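Side-chain contacts in SnoaL-like domain-containing protein (Silicibacter pomeroyi, PDB 3FLJ), which is of unknown function but adopts the cystatin-like fold of the SnoaL-like family and may bind a small molecule in a pocket: residues V47-P52 with A65-H70; A25-V30 with D107-N112; V122-Y127 with G131-A136. One frame throughout, in Å; residues are numbered along the deposited sequence. Where two conformers were deposited one is given.

Contact 1: V47-P52 with A65-H70; sequences VRFMPP and AAVLGH
Phe49 of strand 47-50 sets CE1 against Leu68 and CE2 against Val67, two neighbours on helix 61-74, where the helix packs on the curved sheet of this cystatin-like fold. Start at CB: its bond from CA already heads for the helix, and with CG anti to the backbone N (chi1 175°) the ring is carried on in that direction. Beyond CG the two branches part company. On one, CD1 comes within 4.0 Å of Leu68 CD2, and CE1 is closer to that same methyl, 3.5 Å from Leu68 CD2. On the other, CD2 and then CE2 run past Val67, the nearest pair being CE2 to Val67 CG1 at 3.7 Å. At the tip CZ returns to Leu68, 3.9 Å from its CD2. Both aliphatic side chains come at the ring on a slant. Just past the strand, Pro51 N sits 4.0 Å above one face of the Phe49 ring, offset toward the rim. Phe120 adds an edge-to-face ring contact, and Trp58 touches both Phe49 and Val67. The Leu68 side chain also lies about 4 Å from a bound unidentified ligand. Replacing Phe49 with an alanine would probably open a gap between strand and helix, with the Val67 CG1 and Leu68 CD2 methyls losing the ring they rest on. No hydrogen bond crosses between the two segments; strand and helix are held here by dispersion and the burial of hydrocarbon, which fix position through shape rather than bond direction.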
ATOM      1  N   VAL A  47     -15.615 -10.990   7.992  1.00 43.79           N
ATOM      2  CA  VAL A  47     -14.578 -10.073   7.473  1.00 43.50           C
ATOM      3  C   VAL A  47     -13.191 -10.749   7.462  1.00 43.02           C
ATOM      4  O   VAL A  47     -12.881 -11.510   8.372  1.00 41.48           O
ATOM      5  CB  VAL A  47     -14.488  -8.732   8.293  1.00 43.92           C
ATOM      6  CG1 VAL A  47     -14.171  -8.991   9.784  1.00 40.99           C
ATOM      7  CG2 VAL A  47     -13.463  -7.749   7.663  1.00 41.53           C
ATOM      8  N   ARG A  48     -12.423 -10.495   6.406  1.00 43.94           N
ATOM      9  CA  ARG A  48     -11.066 -11.002   6.222  1.00 44.59           C
ATOM     10  C   ARG A  48     -10.112  -9.821   6.375  1.00 43.98           C
ATOM     11  O   ARG A  48     -10.250  -8.834   5.652  1.00 43.82           O
ATOM     12  CB  ARG A  48     -10.933 -11.627   4.843  1.00 44.89           C
ATOM     13  CG  ARG A  48     -11.765 -12.883   4.689  1.00 47.78           C
ATOM     14  CD  ARG A  48     -11.714 -13.478   3.295  1.00 49.19           C
ATOM     15  NE  ARG A  48     -12.438 -12.710   2.262  1.00 59.54           N
ATOM     16  CZ  ARG A  48     -13.778 -12.627   2.104  1.00 62.12           C
ATOM     17  NH1 ARG A  48     -14.643 -13.248   2.911  1.00 66.78           N
ATOM     18  NH2 ARG A  48     -14.272 -11.902   1.097  1.00 62.12           N
ATOM     19  N   PHE A  49      -9.200  -9.901   7.351  1.00 43.92           N
ATOM     20  CA  PHE A  49      -8.165  -8.882   7.588  1.00 43.70           C
ATOM     21  C   PHE A  49      -6.802  -9.484   7.220  1.00 43.53           C
ATOM     22  O   PHE A  49      -6.443 -10.526   7.758  1.00 43.76           O
ATOM     23  CB  PHE A  49      -8.175  -8.366   9.019  1.00 43.78           C
ATOM     24  CG  PHE A  49      -7.053  -7.406   9.313  1.00 44.69           C
ATOM     25  CD1 PHE A  49      -7.070  -6.111   8.776  1.00 46.42           C
ATOM     26  CD2 PHE A  49      -5.960  -7.802  10.093  1.00 46.91           C
ATOM     27  CE1 PHE A  49      -6.015  -5.207   9.018  1.00 43.90           C
ATOM     28  CE2 PHE A  49      -4.885  -6.915  10.347  1.00 46.91           C
ATOM     29  CZ  PHE A  49      -4.912  -5.610   9.813  1.00 46.03           C
HETATM   30  N   MSE A  50      -6.082  -8.804   6.322  1.00 43.87           N
HETATM   31  CA  MSE A  50      -4.763  -9.221   5.838  0.50 43.08           C
HETATM   32  C   MSE A  50      -3.733  -8.148   6.242  1.00 44.18           C
HETATM   33  O   MSE A  50      -3.698  -7.066   5.641  1.00 44.31           O
HETATM   34  CB  MSE A  50      -4.845  -9.413   4.332  0.50 42.96           C
HETATM   35  CG  MSE A  50      -5.586 -10.684   3.930  0.50 43.82           C
HETATM   36 SE   MSE A  50      -6.393 -10.513   2.191  0.38 40.46          SE
HETATM   37  CE  MSE A  50      -7.925  -9.347   2.698  0.50 35.41           C
ATOM     38  N   PRO A  51      -2.875  -8.443   7.259  1.00 43.36           N
ATOM     39  CA  PRO A  51      -1.947  -7.419   7.745  1.00 43.27           C
ATOM     40  C   PRO A  51      -0.738  -7.168   6.836  1.00 43.77           C
ATOM     41  O   PRO A  51      -0.458  -7.988   5.980  1.00 43.58           O
ATOM     42  CB  PRO A  51      -1.497  -8.008   9.082  1.00 44.64           C
ATOM     43  CG  PRO A  51      -1.442  -9.454   8.826  1.00 43.62           C
ATOM     44  CD  PRO A  51      -2.656  -9.717   7.992  1.00 44.06           C
ATOM     45  N   PRO A  52       0.009  -6.064   7.053  1.00 43.99           N
ATOM     46  CA  PRO A  52       1.201  -5.829   6.216  1.00 44.05           C
ATOM     47  C   PRO A  52       2.420  -6.691   6.611  1.00 44.55           C
ATOM     48  O   PRO A  52       3.382  -6.785   5.834  1.00 43.33           O
ATOM     49  CB  PRO A  52       1.494  -4.355   6.467  1.00 44.80           C
ATOM     50  CG  PRO A  52       1.076  -4.131   7.867  1.00 43.89           C
ATOM     51  CD  PRO A  52      -0.100  -5.048   8.120  1.00 44.64           C
ATOM     52  N   ALA A  65     -11.610  -7.058  14.869  1.00 44.35           N
ATOM     53  CA  ALA A  65     -11.766  -5.819  15.661  1.00 44.16           C
ATOM     54  C   ALA A  65     -10.673  -5.719  16.752  1.00 44.33           C
ATOM     55  O   ALA A  65     -10.117  -4.643  16.967  1.00 44.78           O
ATOM     56  CB  ALA A  65     -13.180  -5.724  16.275  1.00 43.21           C
ATOM     57  N   ALA A  66     -10.379  -6.849  17.409  1.00 43.87           N
ATOM     58  CA  ALA A  66      -9.304  -6.958  18.414  1.00 43.43           C
ATOM     59  C   ALA A  66      -7.926  -6.684  17.823  1.00 42.57           C
ATOM     60  O   ALA A  66      -7.144  -5.946  18.419  1.00 43.26           O
ATOM     61  CB  ALA A  66      -9.328  -8.328  19.105  1.00 43.69           C
ATOM     62  N   VAL A  67      -7.645  -7.258  16.651  1.00 42.31           N
ATOM     63  CA  VAL A  67      -6.374  -7.037  15.952  1.00 42.80           C
ATOM     64  C   VAL A  67      -6.242  -5.562  15.568  1.00 43.45           C
ATOM     65  O   VAL A  67      -5.213  -4.956  15.849  1.00 44.33           O
ATOM     66  CB  VAL A  67      -6.183  -7.987  14.712  1.00 43.22           C
ATOM     67  CG1 VAL A  67      -4.900  -7.650  13.940  1.00 42.37           C
ATOM     68  CG2 VAL A  67      -6.140  -9.433  15.170  1.00 42.26           C
ATOM     69  N   LEU A  68      -7.295  -4.986  14.976  1.00 43.06           N
ATOM     70  CA  LEU A  68      -7.291  -3.563  14.576  1.00 43.41           C
ATOM     71  C   LEU A  68      -7.127  -2.608  15.763  1.00 44.36           C
ATOM     72  O   LEU A  68      -6.452  -1.578  15.625  1.00 46.06           O
ATOM     73  CB  LEU A  68      -8.536  -3.207  13.748  1.00 44.11           C
ATOM     74  CG  LEU A  68      -8.599  -3.827  12.344  1.00 43.56           C
ATOM     75  CD1 LEU A  68     -10.016  -3.687  11.761  1.00 45.89           C
ATOM     76  CD2 LEU A  68      -7.551  -3.191  11.399  1.00 45.31           C
ATOM     77  N   GLY A  69      -7.740  -2.957  16.902  1.00 43.57           N
ATOM     78  CA  GLY A  69      -7.566  -2.232  18.167  1.00 44.51           C
ATOM     79  C   GLY A  69      -6.097  -2.172  18.581  1.00 44.74           C
ATOM     80  O   GLY A  69      -5.606  -1.094  18.929  1.00 44.30           O
ATOM     81  N   HIS A  70      -5.400  -3.317  18.497  1.00 45.24           N
ATOM     82  CA  HIS A  70      -3.952  -3.388  18.787  1.00 45.18           C
ATOM     83  C   HIS A  70      -3.099  -2.600  17.795  1.00 45.12           C
ATOM     84  O   HIS A  70      -2.145  -1.957  18.216  1.00 46.12           O
ATOM     85  CB  HIS A  70      -3.444  -4.836  18.887  1.00 45.56           C
ATOM     86  CG  HIS A  70      -3.865  -5.529  20.145  1.00 43.75           C
ATOM     87  ND1 HIS A  70      -3.455  -5.104  21.388  1.00 44.34           N
ATOM     88  CD2 HIS A  70      -4.637  -6.621  20.355  1.00 46.46           C
ATOM     89  CE1 HIS A  70      -3.962  -5.899  22.315  1.00 44.57           C
ATOM     90  NE2 HIS A  70      -4.686  -6.827  21.713  1.00 41.63           N
TER

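Contact 2: A25-V30 with D107-N112; sequences ARMQEV and DLITLN
The carboxylate-bearing side chain of Asp107 makes a loose van der Waals approach to Met27, a selenomethionine in this crystal: CB and OD2 of Asp107 each lie 4.2 Å from Met27 CE. This is helix-on-sheet packing of the cystatin-like fold, with helix 22-31 against strand 101-111. Asp107 OD2 is hydrogen-bonded to Tyr80 OH, and the Asp107 side chain also lies about 3 Å from a bound unidentified molecule. A second flat group stays on the helix: in one of its two modelled conformers the Arg26 guanidinium has Val30 CG2 over the centre of one face and Glu29 CD in plane at its edge, and a weak salt bridge joins Arg26 to Glu29. One residue of the helix makes the crossing. All three torsions of Met27 are near 180° (chi1 179°), which sends SE and CE straight out toward the strand. There they reach the end of Ile109 tip to tip, with SE 3.9 Å from Ile109 CG1. Leu92 and Phe120 touch both Met27 and Ile109, completing an apolar cluster beside the acidic Asp107. The strand also lies at the subunit interface, where Ile109 O accepts a hydrogen bond from Arg82 of the second subunit. The tightest point is Met27 CE against Ile109 CD1, 3.4 Å apart and closer than carbons usually pack.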
ATOM      1  N   ALA A  25     -16.575   6.955   5.504  1.00 44.94           N
ATOM      2  CA  ALA A  25     -16.559   8.166   6.360  1.00 46.38           C
ATOM      3  C   ALA A  25     -16.433   7.793   7.858  1.00 47.21           C
ATOM      4  O   ALA A  25     -15.571   8.345   8.557  1.00 46.77           O
ATOM      5  CB  ALA A  25     -17.817   9.029   6.128  1.00 45.42           C
ATOM      6  N   ARG A  26     -17.266   6.837   8.304  1.00 48.56           N
ATOM      7  CA  ARG A  26     -17.260   6.375   9.707  0.50 49.08           C
ATOM      8  C   ARG A  26     -15.929   5.702  10.101  1.00 49.13           C
ATOM      9  O   ARG A  26     -15.426   5.912  11.208  1.00 48.52           O
ATOM     10  CB  ARG A  26     -18.473   5.460   9.988  0.50 49.11           C
ATOM     11  CG  ARG A  26     -18.654   4.963  11.444  0.50 49.05           C
ATOM     12  CD  ARG A  26     -18.611   6.076  12.502  0.50 49.63           C
ATOM     13  NE  ARG A  26     -18.865   5.549  13.845  0.50 49.76           N
ATOM     14  CZ  ARG A  26     -18.609   6.178  15.002  0.50 51.19           C
ATOM     15  NH1 ARG A  26     -18.078   7.411  15.056  0.50 51.59           N
ATOM     16  NH2 ARG A  26     -18.892   5.550  16.150  0.50 51.94           N
HETATM   17  N   MSE A  27     -15.372   4.910   9.195  1.00 49.86           N
HETATM   18  CA  MSE A  27     -14.089   4.219   9.390  1.00 52.89           C
HETATM   19  C   MSE A  27     -12.909   5.161   9.702  1.00 54.54           C
HETATM   20  O   MSE A  27     -12.058   4.809  10.521  1.00 54.78           O
HETATM   21  CB  MSE A  27     -13.798   3.402   8.124  1.00 51.94           C
HETATM   22  CG  MSE A  27     -12.564   2.640   8.055  1.00 57.00           C
HETATM   23 SE   MSE A  27     -12.460   1.969   6.271  0.75 50.57          SE
HETATM   24  CE  MSE A  27     -10.770   1.303   6.610  1.00 49.05           C
ATOM     25  N   GLN A  28     -12.869   6.328   9.044  1.00 56.93           N
ATOM     26  CA  GLN A  28     -11.782   7.313   9.229  1.00 59.30           C
ATOM     27  C   GLN A  28     -11.697   7.797  10.667  1.00 64.09           C
ATOM     28  O   GLN A  28     -10.629   7.736  11.283  1.00 65.89           O
ATOM     29  CB  GLN A  28     -11.947   8.516   8.306  1.00 59.78           C
ATOM     30  CG  GLN A  28     -11.713   8.193   6.857  1.00 60.54           C
ATOM     31  CD  GLN A  28     -12.084   9.347   5.949  1.00 60.28           C
ATOM     32  OE1 GLN A  28     -12.972   9.219   5.105  1.00 65.26           O
ATOM     33  NE2 GLN A  28     -11.440  10.491   6.147  1.00 55.71           N
ATOM     34  N   GLU A  29     -12.836   8.248  11.178  1.00 67.90           N
ATOM     35  CA  GLU A  29     -12.951   8.701  12.574  1.00 72.33           C
ATOM     36  C   GLU A  29     -12.731   7.632  13.676  1.00 73.32           C
ATOM     37  O   GLU A  29     -12.302   8.001  14.771  1.00 74.82           O
ATOM     38  CB  GLU A  29     -14.257   9.518  12.797  1.00 72.92           C
ATOM     39  CG  GLU A  29     -15.632   8.873  12.417  1.00 75.01           C
ATOM     40  CD  GLU A  29     -16.813   9.869  12.347  1.00 74.47           C
ATOM     41  OE1 GLU A  29     -16.608  11.107  12.402  1.00 81.33           O
ATOM     42  OE2 GLU A  29     -17.968   9.403  12.199  1.00 78.29           O
ATOM     43  N   VAL A  30     -12.928   6.342  13.356  1.00 73.21           N
ATOM     44  CA  VAL A  30     -12.863   5.211  14.314  1.00 73.48           C
ATOM     45  C   VAL A  30     -11.562   4.379  14.288  1.00 74.13           C
ATOM     46  O   VAL A  30     -11.056   4.016  15.360  1.00 73.37           O
ATOM     47  CB  VAL A  30     -14.106   4.275  14.093  1.00 72.62           C
ATOM     48  CG1 VAL A  30     -14.016   2.980  14.873  1.00 73.71           C
ATOM     49  CG2 VAL A  30     -15.376   5.009  14.457  1.00 71.89           C
ATOM     50  N   ASP A 107      -4.991   1.254   3.493  1.00 44.81           N
ATOM     51  CA  ASP A 107      -6.037   0.294   3.874  1.00 45.09           C
ATOM     52  C   ASP A 107      -6.830   0.026   2.593  1.00 44.12           C
ATOM     53  O   ASP A 107      -7.515   0.926   2.096  1.00 43.35           O
ATOM     54  CB  ASP A 107      -6.973   0.867   4.956  1.00 45.87           C
ATOM     55  CG  ASP A 107      -6.259   1.158   6.276  1.00 48.07           C
ATOM     56  OD1 ASP A 107      -5.306   0.432   6.643  1.00 50.21           O
ATOM     57  OD2 ASP A 107      -6.691   2.096   6.973  1.00 50.36           O
ATOM     58  N   LEU A 108      -6.718  -1.191   2.053  1.00 44.46           N
ATOM     59  CA  LEU A 108      -7.451  -1.609   0.845  1.00 44.44           C
ATOM     60  C   LEU A 108      -8.755  -2.227   1.329  1.00 44.02           C
ATOM     61  O   LEU A 108      -8.738  -3.307   1.936  1.00 44.43           O
ATOM     62  CB  LEU A 108      -6.646  -2.598   0.006  1.00 44.40           C
ATOM     63  CG  LEU A 108      -5.375  -2.038  -0.639  1.00 45.46           C
ATOM     64  CD1 LEU A 108      -4.464  -3.173  -1.135  1.00 39.90           C
ATOM     65  CD2 LEU A 108      -5.731  -1.050  -1.771  1.00 40.45           C
ATOM     66  N   ILE A 109      -9.869  -1.549   1.048  1.00 42.55           N
ATOM     67  CA  ILE A 109     -11.193  -1.941   1.536  1.00 42.91           C
ATOM     68  C   ILE A 109     -12.110  -2.369   0.408  1.00 43.02           C
ATOM     69  O   ILE A 109     -12.194  -1.670  -0.604  1.00 43.11           O
ATOM     70  CB  ILE A 109     -11.862  -0.779   2.320  1.00 42.38           C
ATOM     71  CG1 ILE A 109     -11.007  -0.353   3.528  1.00 44.19           C
ATOM     72  CG2 ILE A 109     -13.290  -1.151   2.795  1.00 42.27           C
ATOM     73  CD1 ILE A 109     -10.739  -1.416   4.602  1.00 44.35           C
ATOM     74  N   THR A 110     -12.773  -3.514   0.602  1.00 43.17           N
ATOM     75  CA  THR A 110     -13.827  -4.020  -0.278  1.00 43.28           C
ATOM     76  C   THR A 110     -15.078  -4.129   0.595  1.00 44.00           C
ATOM     77  O   THR A 110     -15.059  -4.836   1.617  1.00 43.97           O
ATOM     78  CB  THR A 110     -13.501  -5.382  -0.891  1.00 44.44           C
ATOM     79  OG1 THR A 110     -12.174  -5.345  -1.435  1.00 45.20           O
ATOM     80  CG2 THR A 110     -14.508  -5.720  -2.006  1.00 40.98           C
ATOM     81  N   LEU A 111     -16.136  -3.405   0.216  1.00 43.31           N
ATOM     82  CA  LEU A 111     -17.417  -3.439   0.930  1.00 43.65           C
ATOM     83  C   LEU A 111     -18.320  -4.494   0.296  1.00 43.46           C
ATOM     84  O   LEU A 111     -18.193  -4.791  -0.897  1.00 43.47           O
ATOM     85  CB  LEU A 111     -18.115  -2.069   0.912  1.00 43.28           C
ATOM     86  CG  LEU A 111     -17.318  -0.875   1.478  1.00 41.90           C
ATOM     87  CD1 LEU A 111     -18.086   0.443   1.267  1.00 37.97           C
ATOM     88  CD2 LEU A 111     -16.960  -1.064   2.954  1.00 40.46           C
ATOM     89  N   ASN A 112     -19.210  -5.066   1.106  1.00 44.17           N
ATOM     90  CA  ASN A 112     -20.232  -6.040   0.629  1.00 45.26           C
ATOM     91  C   ASN A 112     -21.523  -5.281   0.263  1.00 45.48           C
ATOM     92  O   ASN A 112     -21.558  -4.051   0.431  1.00 45.08           O
ATOM     93  CB  ASN A 112     -20.444  -7.193   1.643  1.00 44.80           C
ATOM     94  CG  ASN A 112     -20.987  -6.743   3.006  1.00 45.78           C
ATOM     95  OD1 ASN A 112     -21.565  -5.666   3.165  1.00 41.88           O
ATOM     96  ND2 ASN A 112     -20.795  -7.595   3.999  1.00 42.42           N
TER

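Contact 3: V122-Y127 with G131-A136; sequences VVMRPY and GALRDA
Met124 and Leu133 cross at about a right angle, one reaching out from the end of strand 117-125 and the other from helix 127-143. Their contact is a single pair of atoms: the selenium of Met124, a selenomethionine in this crystal, lies 3.6 Å from Leu133 CD2. Both residues point their CB at the opposite segment, but their chains are shaped differently. In Met124 the bend comes late, at chi3 (63°), which turns CE aside and presents the selenium to the leucine methyl. In Leu133, CG stands anti to the backbone N (chi1 177°), and of its two methyls CD2 does the touching. Pro52 and Phe75 each pack on both residues, and Val74 lies on Leu133 as well, making a small apolar cluster between strand and helix.

Just beyond Met124 the chain passes from strand to helix. The peptide before Pro126 is cis, Pro126 occupies the N-cap position, and the helix starts at Tyr127. Its first turn is closed by the backbone bond from Gly131 N to Tyr127 O, 3.0 Å long with an N-H...O angle of 160°. Further along, Arg134 makes a weak salt bridge to its neighbour Asp135.

The same corner meets the second subunit. The Tyr127 ring stacks on Tyr127 of that subunit, and Arg125 forms a salt bridge with Glu121 of the second subunit. The two links across these segments thus differ in kind: the directional main-chain bond belongs to the first turn of the helix itself, whereas the bridge from strand to helix is the Met124-Leu133 pair, a soft, polarisable, buried contact with little directional demand of its own.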
ATOM      1  N   VAL A 122      -3.906  -4.512   4.333  1.00 43.47           N
ATOM      2  CA  VAL A 122      -3.003  -3.398   4.644  1.00 43.72           C
ATOM      3  C   VAL A 122      -1.633  -3.590   3.995  1.00 44.29           C
ATOM      4  O   VAL A 122      -1.001  -4.633   4.171  1.00 44.09           O
ATOM      5  CB  VAL A 122      -2.856  -3.191   6.160  1.00 43.38           C
ATOM      6  CG1 VAL A 122      -1.896  -1.994   6.483  1.00 40.78           C
ATOM      7  CG2 VAL A 122      -4.214  -2.967   6.811  1.00 43.24           C
ATOM      8  N   VAL A 123      -1.197  -2.576   3.240  1.00 44.13           N
ATOM      9  CA  VAL A 123       0.138  -2.517   2.600  1.00 44.42           C
ATOM     10  C   VAL A 123       0.852  -1.296   3.208  1.00 44.99           C
ATOM     11  O   VAL A 123       0.198  -0.306   3.531  1.00 45.81           O
ATOM     12  CB  VAL A 123       0.063  -2.460   1.039  1.00 45.38           C
ATOM     13  CG1 VAL A 123      -0.425  -3.792   0.470  1.00 45.17           C
ATOM     14  CG2 VAL A 123      -0.841  -1.346   0.544  1.00 43.81           C
HETATM   15  N   MSE A 124       2.172  -1.388   3.396  1.00 45.14           N
HETATM   16  CA  MSE A 124       2.967  -0.335   4.035  1.00 46.31           C
HETATM   17  C   MSE A 124       4.383  -0.188   3.511  1.00 44.92           C
HETATM   18  O   MSE A 124       4.882  -1.040   2.762  1.00 46.00           O
HETATM   19  CB  MSE A 124       3.078  -0.610   5.552  1.00 46.27           C
HETATM   20  CG  MSE A 124       1.950  -0.126   6.389  1.00 55.18           C
HETATM   21 SE   MSE A 124       2.367  -0.549   8.269  0.75 52.48          SE
HETATM   22  CE  MSE A 124       3.895   0.431   8.662  1.00 57.41           C
ATOM     23  N   ARG A 125       4.993   0.930   3.926  1.00 43.87           N
ATOM     24  CA  ARG A 125       6.416   1.247   3.728  1.00 43.68           C
ATOM     25  C   ARG A 125       6.894   2.058   4.956  1.00 43.07           C
ATOM     26  O   ARG A 125       6.056   2.676   5.623  1.00 42.45           O
ATOM     27  CB  ARG A 125       6.634   2.059   2.444  1.00 42.74           C
ATOM     28  CG  ARG A 125       6.010   3.458   2.440  1.00 43.84           C
ATOM     29  CD  ARG A 125       6.185   4.181   1.113  1.00 43.10           C
ATOM     30  NE  ARG A 125       7.607   4.402   0.827  1.00 43.70           N
ATOM     31  CZ  ARG A 125       8.355   5.441   1.229  1.00 43.34           C
ATOM     32  NH1 ARG A 125       7.843   6.533   1.808  1.00 44.40           N
ATOM     33  NH2 ARG A 125       9.651   5.451   0.926  1.00 43.90           N
ATOM     34  N   PRO A 126       8.202   2.048   5.270  1.00 42.60           N
ATOM     35  CA  PRO A 126       9.315   1.293   4.713  1.00 42.46           C
ATOM     36  C   PRO A 126       9.448  -0.068   5.431  1.00 42.33           C
ATOM     37  O   PRO A 126       8.831  -0.270   6.493  1.00 42.73           O
ATOM     38  CB  PRO A 126      10.507   2.191   5.027  1.00 42.42           C
ATOM     39  CG  PRO A 126      10.160   2.734   6.380  1.00 44.78           C
ATOM     40  CD  PRO A 126       8.680   2.996   6.298  1.00 42.62           C
ATOM     41  N   TYR A 127      10.264  -0.956   4.864  1.00 42.57           N
ATOM     42  CA  TYR A 127      10.539  -2.312   5.413  1.00 43.19           C
ATOM     43  C   TYR A 127      10.849  -2.336   6.927  1.00 43.09           C
ATOM     44  O   TYR A 127      10.186  -3.062   7.669  1.00 42.36           O
ATOM     45  CB  TYR A 127      11.679  -2.966   4.608  1.00 42.49           C
ATOM     46  CG  TYR A 127      12.189  -4.313   5.076  1.00 42.62           C
ATOM     47  CD1 TYR A 127      11.479  -5.492   4.804  1.00 43.09           C
ATOM     48  CD2 TYR A 127      13.422  -4.424   5.752  1.00 42.58           C
ATOM     49  CE1 TYR A 127      11.978  -6.753   5.211  1.00 40.01           C
ATOM     50  CE2 TYR A 127      13.928  -5.689   6.167  1.00 42.99           C
ATOM     51  CZ  TYR A 127      13.193  -6.843   5.881  1.00 43.88           C
ATOM     52  OH  TYR A 127      13.626  -8.087   6.266  1.00 41.88           O
ATOM     53  N   GLY A 131       8.817  -4.115  10.135  1.00 42.91           N
ATOM     54  CA  GLY A 131       9.504  -5.024  11.085  1.00 43.14           C
ATOM     55  C   GLY A 131       9.232  -4.656  12.542  1.00 43.65           C
ATOM     56  O   GLY A 131       8.937  -5.535  13.367  1.00 44.41           O
ATOM     57  N   ALA A 132       9.307  -3.352  12.834  1.00 43.80           N
ATOM     58  CA  ALA A 132       8.982  -2.793  14.156  1.00 44.12           C
ATOM     59  C   ALA A 132       7.507  -3.048  14.529  1.00 44.30           C
ATOM     60  O   ALA A 132       7.229  -3.433  15.669  1.00 44.58           O
ATOM     61  CB  ALA A 132       9.311  -1.299  14.219  1.00 43.82           C
ATOM     62  N   LEU A 133       6.584  -2.841  13.577  1.00 44.13           N
ATOM     63  CA  LEU A 133       5.153  -3.159  13.761  1.00 44.46           C
ATOM     64  C   LEU A 133       4.948  -4.651  14.073  1.00 44.19           C
ATOM     65  O   LEU A 133       4.218  -4.972  15.006  1.00 44.02           O
ATOM     66  CB  LEU A 133       4.289  -2.766  12.538  1.00 43.92           C
ATOM     67  CG  LEU A 133       2.777  -3.091  12.531  1.00 44.33           C
ATOM     68  CD1 LEU A 133       2.069  -2.477  13.736  1.00 42.46           C
ATOM     69  CD2 LEU A 133       2.100  -2.669  11.201  1.00 44.56           C
ATOM     70  N   ARG A 134       5.594  -5.526  13.291  1.00 44.67           N
ATOM     71  CA  ARG A 134       5.525  -6.990  13.473  1.00 45.43           C
ATOM     72  C   ARG A 134       5.956  -7.392  14.890  1.00 44.60           C
ATOM     73  O   ARG A 134       5.259  -8.173  15.527  1.00 43.25           O
ATOM     74  CB  ARG A 134       6.391  -7.731  12.450  1.00 45.95           C
ATOM     75  CG  ARG A 134       6.291  -9.284  12.482  1.00 46.87           C
ATOM     76  CD  ARG A 134       7.449  -9.945  11.754  1.00 49.58           C
ATOM     77  NE  ARG A 134       8.741  -9.595  12.362  1.00 57.65           N
ATOM     78  CZ  ARG A 134       9.939 -10.034  11.967  1.00 60.99           C
ATOM     79  NH1 ARG A 134      10.074 -10.907  10.958  1.00 64.00           N
ATOM     80  NH2 ARG A 134      11.035  -9.603  12.606  1.00 62.00           N
ATOM     81  N   ASP A 135       7.077  -6.834  15.357  1.00 44.08           N
ATOM     82  CA  ASP A 135       7.580  -7.101  16.710  1.00 44.49           C
ATOM     83  C   ASP A 135       6.606  -6.613  17.794  1.00 43.82           C
ATOM     84  O   ASP A 135       6.298  -7.377  18.714  1.00 42.57           O
ATOM     85  CB  ASP A 135       8.980  -6.506  16.919  1.00 46.11           C
ATOM     86  CG  ASP A 135      10.064  -7.184  16.049  1.00 51.79           C
ATOM     87  OD1 ASP A 135       9.826  -8.283  15.481  1.00 53.21           O
ATOM     88  OD2 ASP A 135      11.169  -6.599  15.948  1.00 55.20           O
ATOM     89  N   ALA A 136       6.094  -5.382  17.648  1.00 42.74           N
ATOM     90  CA  ALA A 136       5.102  -4.815  18.589  1.00 42.45           C
ATOM     91  C   ALA A 136       3.799  -5.633  18.637  1.00 42.11           C
ATOM     92  O   ALA A 136       3.261  -5.871  19.726  1.00 41.98           O
ATOM     93  CB  ALA A 136       4.805  -3.343  18.275  1.00 41.42           C
TER

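The three contacts share one sheet. Strand 47-50 and strand 117-125 are neighbours in it, and contacts 1 and 3 meet directly: Met50 O and Val122 N are 2.9 Å apart, a probable hydrogen bond, and Pro52 CG packs 3.8 Å from Leu133 CD2. Val122 also links them to contact 2, its CG2 lying 3.6 Å from both Phe49 CE1 and Asp107 OD1. Contacts 1 and 2 do not touch, their centres about 12 Å apart, yet both border a bound unidentified ligand, which probably came from the crystallisation liquor but may mark a pocket: the Asp107 side chain lies about 3 Å from it. Contacts 2 and 3 have centres about 20 Å apart. All three also reach the second subunit.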